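Local coordinates for extracellular haem-binding protein (Streptomyces reticuli, PDB 3FPW) that is an extracellular haem-binding and haem-degrading protein whose oligomeric assembly is needed to interact with its cognate two-component sensor kinase, at residues A[72-77]-A[88-93]; A[100-105]-A[111-116]; A[128-133]-A[178-183]; A[156-159]-A[164-167]. One frame throughout, in Å; residues are numbered along the deposited sequence.

Interaction 1. Residues A[72-77]-A[88-93]; sequences KAARAA and VSVAVV
V90 and V92 raise their side chains from strand 89-94 against A74 and A77 of helix 67-83, a worked example of an alpha-helix laid on one face of an antiparallel sheet. The two segment axes run nearly antiparallel, at 157°, and approach to 8.2 Å. Such closeness follows from the alanines: with single methyls on the facing side of the helix, the CA atoms of A74 and V90 come within 6.1 Å.

The tight part is centred on V90. Its CG1, anti to the backbone N (chi1 -178°), enters between successive helical turns and touches A77 CB at 3.9 Å. The same V90 CG1 lies 3.9 Å from A74 CA, so it meets helix backbone as well as methyl. V78 adds to this side, and A74 also packs on V101 and L103 of the next strand.

The far side of the helix is looser and polar. K72 is exposed and reaches a salt bridge with E58 of a third subunit, while R75, pointing away from the strand, comes close to R75 of a second subunit. Back on the buried side, the last link between the segments is A74 CB resting against V92 CG2 at 4.0 Å.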
# COMPACT_ATOMS: atom_id res chain seq x y z
N LYS A 72 -25.80 -11.81 -13.29
CA LYS A 72 -27.23 -11.51 -13.42
C LYS A 72 -27.66 -10.55 -12.31
O LYS A 72 -28.39 -9.58 -12.58
CB LYS A 72 -28.02 -12.83 -13.36
CG LYS A 72 -29.54 -12.71 -13.32
CD LYS A 72 -30.22 -14.07 -13.53
CE LYS A 72 -30.13 -14.97 -12.29
NZ LYS A 72 -31.12 -16.11 -12.32
N ALA A 73 -27.22 -10.82 -11.08
CA ALA A 73 -27.60 -9.99 -9.94
C ALA A 73 -27.00 -8.58 -10.07
O ALA A 73 -27.68 -7.56 -9.83
CB ALA A 73 -27.14 -10.66 -8.62
N ALA A 74 -25.73 -8.50 -10.43
CA ALA A 74 -25.09 -7.20 -10.56
C ALA A 74 -25.81 -6.38 -11.61
O ALA A 74 -26.10 -5.21 -11.40
CB ALA A 74 -23.63 -7.38 -10.93
N ARG A 75 -26.09 -7.00 -12.75
CA ARG A 75 -26.75 -6.31 -13.84
C ARG A 75 -28.14 -5.83 -13.42
O ARG A 75 -28.57 -4.74 -13.81
CB ARG A 75 -26.80 -7.23 -15.08
CG ARG A 75 -25.44 -7.37 -15.72
CD ARG A 75 -25.50 -8.25 -16.95
NE ARG A 75 -26.14 -7.53 -18.06
CZ ARG A 75 -26.94 -8.11 -18.95
NH1 ARG A 75 -27.25 -9.39 -18.82
NH2 ARG A 75 -27.46 -7.40 -19.93
N ALA A 76 -28.84 -6.63 -12.62
CA ALA A 76 -30.19 -6.24 -12.16
C ALA A 76 -30.13 -5.02 -11.25
O ALA A 76 -31.01 -4.18 -11.27
CB ALA A 76 -30.85 -7.41 -11.46
N ALA A 77 -29.09 -4.93 -10.44
CA ALA A 77 -28.94 -3.78 -9.57
C ALA A 77 -28.67 -2.54 -10.41
O ALA A 77 -29.27 -1.50 -10.18
CB ALA A 77 -27.82 -4.02 -8.55
N VAL A 88 -24.65 4.32 -10.60
CA VAL A 88 -24.08 3.57 -9.47
C VAL A 88 -23.00 2.64 -9.94
O VAL A 88 -22.92 2.33 -11.14
CB VAL A 88 -25.14 2.74 -8.71
CG1 VAL A 88 -26.27 3.66 -8.18
CG2 VAL A 88 -25.70 1.57 -9.59
N SER A 89 -22.14 2.23 -9.02
CA SER A 89 -21.29 1.08 -9.24
C SER A 89 -21.84 -0.06 -8.42
O SER A 89 -22.45 0.15 -7.35
CB SER A 89 -19.83 1.36 -8.82
OG SER A 89 -19.21 2.37 -9.60
N VAL A 90 -21.59 -1.29 -8.88
CA VAL A 90 -22.12 -2.47 -8.22
C VAL A 90 -21.01 -3.50 -8.11
O VAL A 90 -20.22 -3.69 -9.05
CB VAL A 90 -23.34 -3.07 -9.00
CG1 VAL A 90 -23.90 -4.28 -8.27
CG2 VAL A 90 -24.43 -2.02 -9.15
N ALA A 91 -20.92 -4.16 -6.96
CA ALA A 91 -19.95 -5.24 -6.81
C ALA A 91 -20.62 -6.45 -6.24
O ALA A 91 -21.48 -6.33 -5.35
CB ALA A 91 -18.82 -4.82 -5.88
N VAL A 92 -20.17 -7.64 -6.67
CA VAL A 92 -20.58 -8.86 -5.97
C VAL A 92 -19.32 -9.51 -5.42
O VAL A 92 -18.36 -9.74 -6.16
CB VAL A 92 -21.32 -9.84 -6.91
CG1 VAL A 92 -21.71 -11.13 -6.20
CG2 VAL A 92 -22.56 -9.16 -7.55
N VAL A 93 -19.30 -9.75 -4.11
CA VAL A 93 -18.13 -10.28 -3.42
C VAL A 93 -18.49 -11.62 -2.76
O VAL A 93 -19.52 -11.78 -2.10
CB VAL A 93 -17.61 -9.26 -2.35
CG1 VAL A 93 -16.48 -9.87 -1.51
CG2 VAL A 93 -17.15 -7.95 -3.02

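Interaction 2. Residues A[100-105]-A[111-116]; sequences LVTLRG and QSYESA. With PO4 (phosphate ion), chain D.
Y113 is met by two strand side chains in different ways: R104 lies flat over its ring, and T102 reaches its hydroxyl. The guanidinium of R104 and the ring are nearly parallel, their planes 4° apart, with centres separated by 4.5 Å. The overlap is offset: NH2 of R104 sits over the rim, 3.5 Å from CG of Y113, and CB of Y113 in turn lies beneath the guanidinium. The arginine chain crosses the tyrosine at about a right angle, and its bend at chi3 (-60°) turns the guanidinium flat onto the ring. R104 NE donates to the carbonyl of T99 of the second subunit, which further fixes its rotation.

At the far end of the ring, T102 OG1 and Y113 OH share a hydrogen bond of 2.7 Å. OG1 approaches obliquely, neither over the face nor at the edge, while T102 CB packs 3.6 Å from CE2 of Y113. Because T102 OG1 also bonds to T102 of the second subunit, the tyrosine hydroxyl joins a small polar chain at the interface. With a leucine in place of Y113 the flat surface and the hydroxyl are gone, so the guanidinium would probably be freer to turn and T102 OG1 would lose one partner.

Two residues further along the helix, in the conformer given, S115 OG lies within weak and unsettled hydrogen-bonding reach of a phosphate ion, probably from the crystallisation liquor, which K119 and G172 bind. The whole is a strand-loop-helix unit on the outermost strand of this chain's sheet, where strand 99-104 pairs antiparallel with the second subunit and carries the sheet across the interface.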
# COMPACT_ATOMS: atom_id res chain seq x y z
N LEU A 100 -16.15 -11.00 -7.29
CA LEU A 100 -16.56 -11.83 -8.43
C LEU A 100 -16.98 -11.01 -9.64
O LEU A 100 -16.68 -11.38 -10.78
CB LEU A 100 -17.76 -12.70 -8.04
CG LEU A 100 -17.57 -13.64 -6.85
CD1 LEU A 100 -18.82 -14.51 -6.76
CD2 LEU A 100 -16.34 -14.50 -7.00
N VAL A 101 -17.66 -9.89 -9.40
CA VAL A 101 -18.14 -9.02 -10.47
C VAL A 101 -18.07 -7.57 -10.01
O VAL A 101 -18.42 -7.28 -8.86
CB VAL A 101 -19.64 -9.30 -10.82
CG1 VAL A 101 -20.18 -8.24 -11.82
CG2 VAL A 101 -19.81 -10.68 -11.39
N THR A 102 -17.62 -6.69 -10.88
CA THR A 102 -17.83 -5.24 -10.68
C THR A 102 -18.35 -4.64 -11.94
O THR A 102 -17.97 -5.04 -13.06
CB THR A 102 -16.55 -4.48 -10.28
OG1 THR A 102 -15.55 -4.61 -11.30
CG2 THR A 102 -16.02 -4.98 -8.96
N LEU A 103 -19.22 -3.64 -11.78
CA LEU A 103 -19.78 -2.92 -12.92
C LEU A 103 -19.80 -1.46 -12.52
O LEU A 103 -20.39 -1.11 -11.49
CB LEU A 103 -21.21 -3.38 -13.16
CG LEU A 103 -21.47 -4.84 -13.52
CD1 LEU A 103 -22.99 -5.03 -13.63
CD2 LEU A 103 -20.77 -5.19 -14.82
N ARG A 104 -19.14 -0.62 -13.31
CA ARG A 104 -19.14 0.81 -13.02
C ARG A 104 -20.18 1.51 -13.91
O ARG A 104 -19.97 1.64 -15.12
CB ARG A 104 -17.75 1.42 -13.28
CG ARG A 104 -17.63 2.90 -12.84
CD ARG A 104 -16.36 3.53 -13.34
NE ARG A 104 -15.20 2.83 -12.82
CZ ARG A 104 -14.44 3.25 -11.81
NH1 ARG A 104 -14.69 4.43 -11.21
NH2 ARG A 104 -13.40 2.50 -11.42
N GLY A 105 -21.28 1.95 -13.32
CA GLY A 105 -22.31 2.66 -14.07
C GLY A 105 -21.84 3.91 -14.80
O GLY A 105 -20.97 4.63 -14.33
N GLN A 111 -15.82 7.68 -6.36
CA GLN A 111 -15.72 7.04 -5.05
C GLN A 111 -16.59 5.78 -4.98
O GLN A 111 -16.46 4.97 -4.06
CB GLN A 111 -16.18 8.03 -3.96
CG GLN A 111 -17.67 7.98 -3.63
CD GLN A 111 -18.64 8.38 -4.73
OE1 GLN A 111 -19.86 8.09 -4.62
NE2 GLN A 111 -18.16 8.99 -5.79
N SER A 112 -17.50 5.64 -5.94
CA SER A 112 -18.52 4.58 -5.82
C SER A 112 -17.99 3.16 -6.04
O SER A 112 -18.55 2.22 -5.51
CB SER A 112 -19.71 4.85 -6.76
OG SER A 112 -19.29 4.74 -8.10
N TYR A 113 -16.89 3.01 -6.79
CA TYR A 113 -16.44 1.70 -7.19
C TYR A 113 -15.91 0.92 -5.99
O TYR A 113 -16.41 -0.18 -5.68
CB TYR A 113 -15.35 1.86 -8.25
CG TYR A 113 -14.92 0.58 -8.88
CD1 TYR A 113 -13.79 -0.06 -8.42
CD2 TYR A 113 -15.62 0.02 -9.97
CE1 TYR A 113 -13.36 -1.23 -8.99
CE2 TYR A 113 -15.17 -1.16 -10.55
CZ TYR A 113 -14.05 -1.78 -10.04
OH TYR A 113 -13.55 -2.93 -10.58
N GLU A 114 -14.96 1.53 -5.27
CA GLU A 114 -14.44 0.90 -4.05
C GLU A 114 -15.49 0.84 -2.94
O GLU A 114 -15.52 -0.11 -2.17
CB GLU A 114 -13.15 1.58 -3.58
CG GLU A 114 -12.00 1.35 -4.58
CD GLU A 114 -10.64 1.76 -4.02
OE1 GLU A 114 -10.47 1.71 -2.79
OE2 GLU A 114 -9.74 2.10 -4.83
N SER A 115 -16.34 1.86 -2.87
CA SER A 115 -17.41 1.88 -1.88
C SER A 115 -18.30 0.65 -2.06
O SER A 115 -18.62 -0.02 -1.10
CB SER A 115 -18.23 3.16 -1.99
OG SER A 115 -19.28 3.21 -1.03
N ALA A 116 -18.69 0.36 -3.30
CA ALA A 116 -19.55 -0.78 -3.58
C ALA A 116 -18.86 -2.09 -3.19
O ALA A 116 -19.47 -2.96 -2.53
CB ALA A 116 -19.93 -0.81 -5.03
P PO4 D . -21.92 6.04 -1.54
O1 PO4 D . -23.15 5.75 -2.41
O2 PO4 D . -22.20 7.34 -0.82
O3 PO4 D . -21.87 4.94 -0.53
O4 PO4 D . -20.56 6.12 -2.26

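Interaction 3. Residues A[128-133]-A[178-183]; sequences APTSEL and LDEQYA
E180 grips S131 with both carboxylate oxygens, and these two hydrogen bonds carry the contact. S131 OG donates to E180 OE1 at 2.7 Å, and S131 N donates to E180 OE2 at 3.0 Å, the latter bent to 143° at the hydrogen. Each oxygen uses its syn lone pair, on the side of the other oxygen, as expected of a fork-like grip on one residue. Two torsions make this possible: the E180 chain is extended beyond CG (chi2 170°), reaching straight out from its helix, while the S131 hydroxyl is folded back (chi1 57°) between its own N and carbonyl carbon. A further donor, G154 N, also bonds E180 OE2.

The receiving end is the first turn of helix 130-135, with P129 at the N-cap position. The carboxylate meets the S131 N-H in this first turn and would probably be favoured by the positive end of the helix dipole. The contact thus ties this short helix to helix 176-187, which packs on the central sheet through A183 against V170.

Other contacts made by the carboxylate are not hydrogen bonds. P129 CB lies 3.5 Å from E180 OE1, and T130 OG1 stands at 3.5 Å from E180 OE2 but bonds instead to L152 O and G155 N. R184 offers E180 OE1 only a long, weak ion pair. An alanine in place of E180 removes the whole reach, and the S131 hydroxyl and the N-H groups of S131 and G154 would probably be left without this acceptor.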
# COMPACT_ATOMS: atom_id res chain seq x y z
N ALA A 128 -25.40 -9.78 6.91
CA ALA A 128 -26.39 -8.77 7.33
C ALA A 128 -26.29 -7.59 6.39
O ALA A 128 -25.20 -7.28 5.90
CB ALA A 128 -26.11 -8.32 8.77
N PRO A 129 -27.41 -6.89 6.17
CA PRO A 129 -27.39 -5.66 5.35
C PRO A 129 -26.51 -4.61 6.02
O PRO A 129 -26.49 -4.52 7.25
CB PRO A 129 -28.85 -5.21 5.36
CG PRO A 129 -29.65 -6.37 5.85
CD PRO A 129 -28.74 -7.17 6.73
N THR A 130 -25.76 -3.82 5.25
CA THR A 130 -24.86 -2.88 5.88
C THR A 130 -25.60 -1.73 6.57
O THR A 130 -25.07 -1.11 7.49
CB THR A 130 -23.80 -2.30 4.90
OG1 THR A 130 -24.44 -1.80 3.73
CG2 THR A 130 -22.77 -3.39 4.52
N SER A 131 -26.83 -1.48 6.15
CA SER A 131 -27.66 -0.52 6.87
C SER A 131 -27.83 -0.95 8.32
O SER A 131 -27.78 -0.11 9.22
CB SER A 131 -29.05 -0.39 6.24
OG SER A 131 -29.66 -1.66 6.19
N GLU A 132 -28.03 -2.24 8.56
CA GLU A 132 -28.19 -2.68 9.93
C GLU A 132 -26.85 -2.70 10.64
O GLU A 132 -26.75 -2.28 11.80
CB GLU A 132 -28.86 -4.05 9.99
CG GLU A 132 -29.45 -4.35 11.34
CD GLU A 132 -30.96 -4.15 11.39
OE1 GLU A 132 -31.61 -4.74 12.27
OE2 GLU A 132 -31.52 -3.44 10.53
N LEU A 133 -25.81 -3.16 9.95
CA LEU A 133 -24.48 -3.23 10.54
C LEU A 133 -24.01 -1.85 11.04
O LEU A 133 -23.33 -1.77 12.07
CB LEU A 133 -23.48 -3.84 9.56
CG LEU A 133 -23.72 -5.34 9.30
CD1 LEU A 133 -22.84 -5.81 8.16
CD2 LEU A 133 -23.47 -6.16 10.55
N LEU A 178 -31.06 4.34 -0.65
CA LEU A 178 -31.35 4.09 -2.07
C LEU A 178 -30.35 3.07 -2.63
O LEU A 178 -30.76 2.16 -3.35
CB LEU A 178 -31.29 5.38 -2.88
CG LEU A 178 -32.52 6.26 -2.71
CD1 LEU A 178 -32.17 7.62 -3.26
CD2 LEU A 178 -33.67 5.61 -3.46
N ASP A 179 -29.07 3.22 -2.32
CA ASP A 179 -28.09 2.21 -2.77
C ASP A 179 -28.58 0.82 -2.39
O ASP A 179 -28.53 -0.13 -3.19
CB ASP A 179 -26.73 2.38 -2.06
CG ASP A 179 -25.94 3.58 -2.54
OD1 ASP A 179 -26.03 3.94 -3.73
OD2 ASP A 179 -25.15 4.14 -1.71
N GLU A 180 -29.04 0.69 -1.15
CA GLU A 180 -29.41 -0.63 -0.66
C GLU A 180 -30.69 -1.15 -1.32
O GLU A 180 -30.85 -2.36 -1.49
CB GLU A 180 -29.48 -0.67 0.86
CG GLU A 180 -29.11 -2.03 1.41
CD GLU A 180 -28.95 -2.01 2.91
OE1 GLU A 180 -29.91 -2.38 3.62
OE2 GLU A 180 -27.87 -1.60 3.37
N GLN A 181 -31.60 -0.24 -1.69
CA GLN A 181 -32.74 -0.61 -2.52
C GLN A 181 -32.27 -1.29 -3.81
O GLN A 181 -32.80 -2.33 -4.20
CB GLN A 181 -33.56 0.63 -2.87
CG GLN A 181 -34.81 0.41 -3.72
CD GLN A 181 -35.63 1.70 -3.89
OE1 GLN A 181 -35.70 2.27 -4.97
NE2 GLN A 181 -36.23 2.16 -2.80
N TYR A 182 -31.28 -0.70 -4.47
CA TYR A 182 -30.83 -1.28 -5.73
C TYR A 182 -30.07 -2.59 -5.52
O TYR A 182 -30.16 -3.51 -6.34
CB TYR A 182 -29.97 -0.29 -6.50
CG TYR A 182 -30.67 1.03 -6.73
CD1 TYR A 182 -31.99 1.07 -7.15
CD2 TYR A 182 -30.01 2.23 -6.57
CE1 TYR A 182 -32.64 2.26 -7.37
CE2 TYR A 182 -30.64 3.43 -6.78
CZ TYR A 182 -31.96 3.44 -7.19
OH TYR A 182 -32.62 4.64 -7.42
N ALA A 183 -29.34 -2.69 -4.41
CA ALA A 183 -28.67 -3.94 -4.05
C ALA A 183 -29.72 -5.05 -3.87
O ALA A 183 -29.55 -6.14 -4.37
CB ALA A 183 -27.82 -3.79 -2.77

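Interaction 4. Residues A[156-159]-A[164-167]; sequences TPVT and PVAG
The flat group shared by V158, V165 and A166 is the V158 carbonyl, which takes two backbone donors. V165 N lies in the carbonyl plane at 2.8 Å from V158 O, with a nearly straight N-H...O angle of 174°. A166 N comes from off that plane, tilted by 27°, and is longer at 3.3 Å from V158 O. V158 N answers with a bond of 2.8 Å to A166 O. Two CA-H...O contacts accompany these bonds, from G167 CA to T156 O and from P157 CA to A166 O.

Two donors on one carbonyl mark a classic beta bulge in the antiparallel hairpin of strands 155-160 and 163-171: V165 and A166 both stand opposite V158, and V165 makes room through its psi of -22°.

Side chains pack only lightly. V165 CG2 lies between its own N and carbonyl carbon and comes 3.5 Å from V158 O. V158 CB and A166 CB meet at 4.5 Å, on the sheet face where V158 touches A187 of helix 176-187. At the non-hydrogen-bonded pair P157 and G167, the CA atoms are 4.3 Å apart. Along the outer edge, V158 and T159 pair parallel with a strand of the third subunit.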
# COMPACT_ATOMS: atom_id res chain seq x y z
N THR A 156 -25.90 -5.95 0.75
CA THR A 156 -26.88 -6.93 1.25
C THR A 156 -26.37 -8.35 0.99
O THR A 156 -25.80 -8.61 -0.06
CB THR A 156 -28.29 -6.69 0.65
OG1 THR A 156 -29.26 -7.39 1.43
CG2 THR A 156 -28.38 -7.13 -0.78
N PRO A 157 -26.61 -9.27 1.94
CA PRO A 157 -26.09 -10.62 1.73
C PRO A 157 -27.01 -11.53 0.93
O PRO A 157 -28.23 -11.31 0.83
CB PRO A 157 -25.96 -11.16 3.16
CG PRO A 157 -27.08 -10.48 3.89
CD PRO A 157 -27.12 -9.08 3.31
N VAL A 158 -26.41 -12.57 0.39
CA VAL A 158 -27.14 -13.61 -0.31
C VAL A 158 -26.69 -14.91 0.31
O VAL A 158 -25.49 -15.10 0.58
CB VAL A 158 -26.80 -13.62 -1.82
CG1 VAL A 158 -27.36 -14.85 -2.49
CG2 VAL A 158 -27.32 -12.32 -2.50
N THR A 159 -27.64 -15.80 0.59
CA THR A 159 -27.30 -17.03 1.26
C THR A 159 -27.59 -18.25 0.41
O THR A 159 -28.23 -18.16 -0.63
CB THR A 159 -28.08 -17.22 2.58
OG1 THR A 159 -29.48 -17.24 2.28
CG2 THR A 159 -27.77 -16.09 3.57
N PRO A 164 -24.11 -17.50 4.50
CA PRO A 164 -23.81 -16.45 3.51
C PRO A 164 -22.88 -16.95 2.41
O PRO A 164 -21.88 -17.63 2.73
CB PRO A 164 -23.11 -15.35 4.36
CG PRO A 164 -22.59 -16.07 5.57
CD PRO A 164 -23.60 -17.18 5.84
N VAL A 165 -23.19 -16.65 1.15
CA VAL A 165 -22.29 -17.04 0.04
C VAL A 165 -21.77 -15.86 -0.77
O VAL A 165 -20.74 -15.96 -1.43
CB VAL A 165 -22.92 -18.10 -0.91
CG1 VAL A 165 -23.14 -19.44 -0.18
CG2 VAL A 165 -24.22 -17.57 -1.49
N ALA A 166 -22.48 -14.74 -0.72
CA ALA A 166 -22.04 -13.56 -1.45
C ALA A 166 -22.63 -12.31 -0.82
O ALA A 166 -23.61 -12.38 -0.06
CB ALA A 166 -22.47 -13.66 -2.91
N GLY A 167 -22.03 -11.18 -1.13
CA GLY A 167 -22.65 -9.88 -0.81
C GLY A 167 -22.77 -9.10 -2.09
O GLY A 167 -21.90 -9.18 -2.95

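In the fold
From the N terminus, interaction 1 closes the turn between helix 67-83 and strand 89-94, and interaction 2 follows in series, closing the short loop from strand 99-104 to helix 112-126. The two meet directly, through V92 O with L100 N and S89 OG with S112 OG. Interaction 3 then spans 45 residues, bringing helix 176-187 back to helix 130-135, and the hairpin of interaction 4 falls wholly within that span; none of the contacts cross. Interactions 1, 2 and 4 share the four-stranded sheet, where V93 O pairs with G167 N. Interaction 3 meets interactions 1 and 4 from the helical side, with Y182 against A77 and A128 against P157.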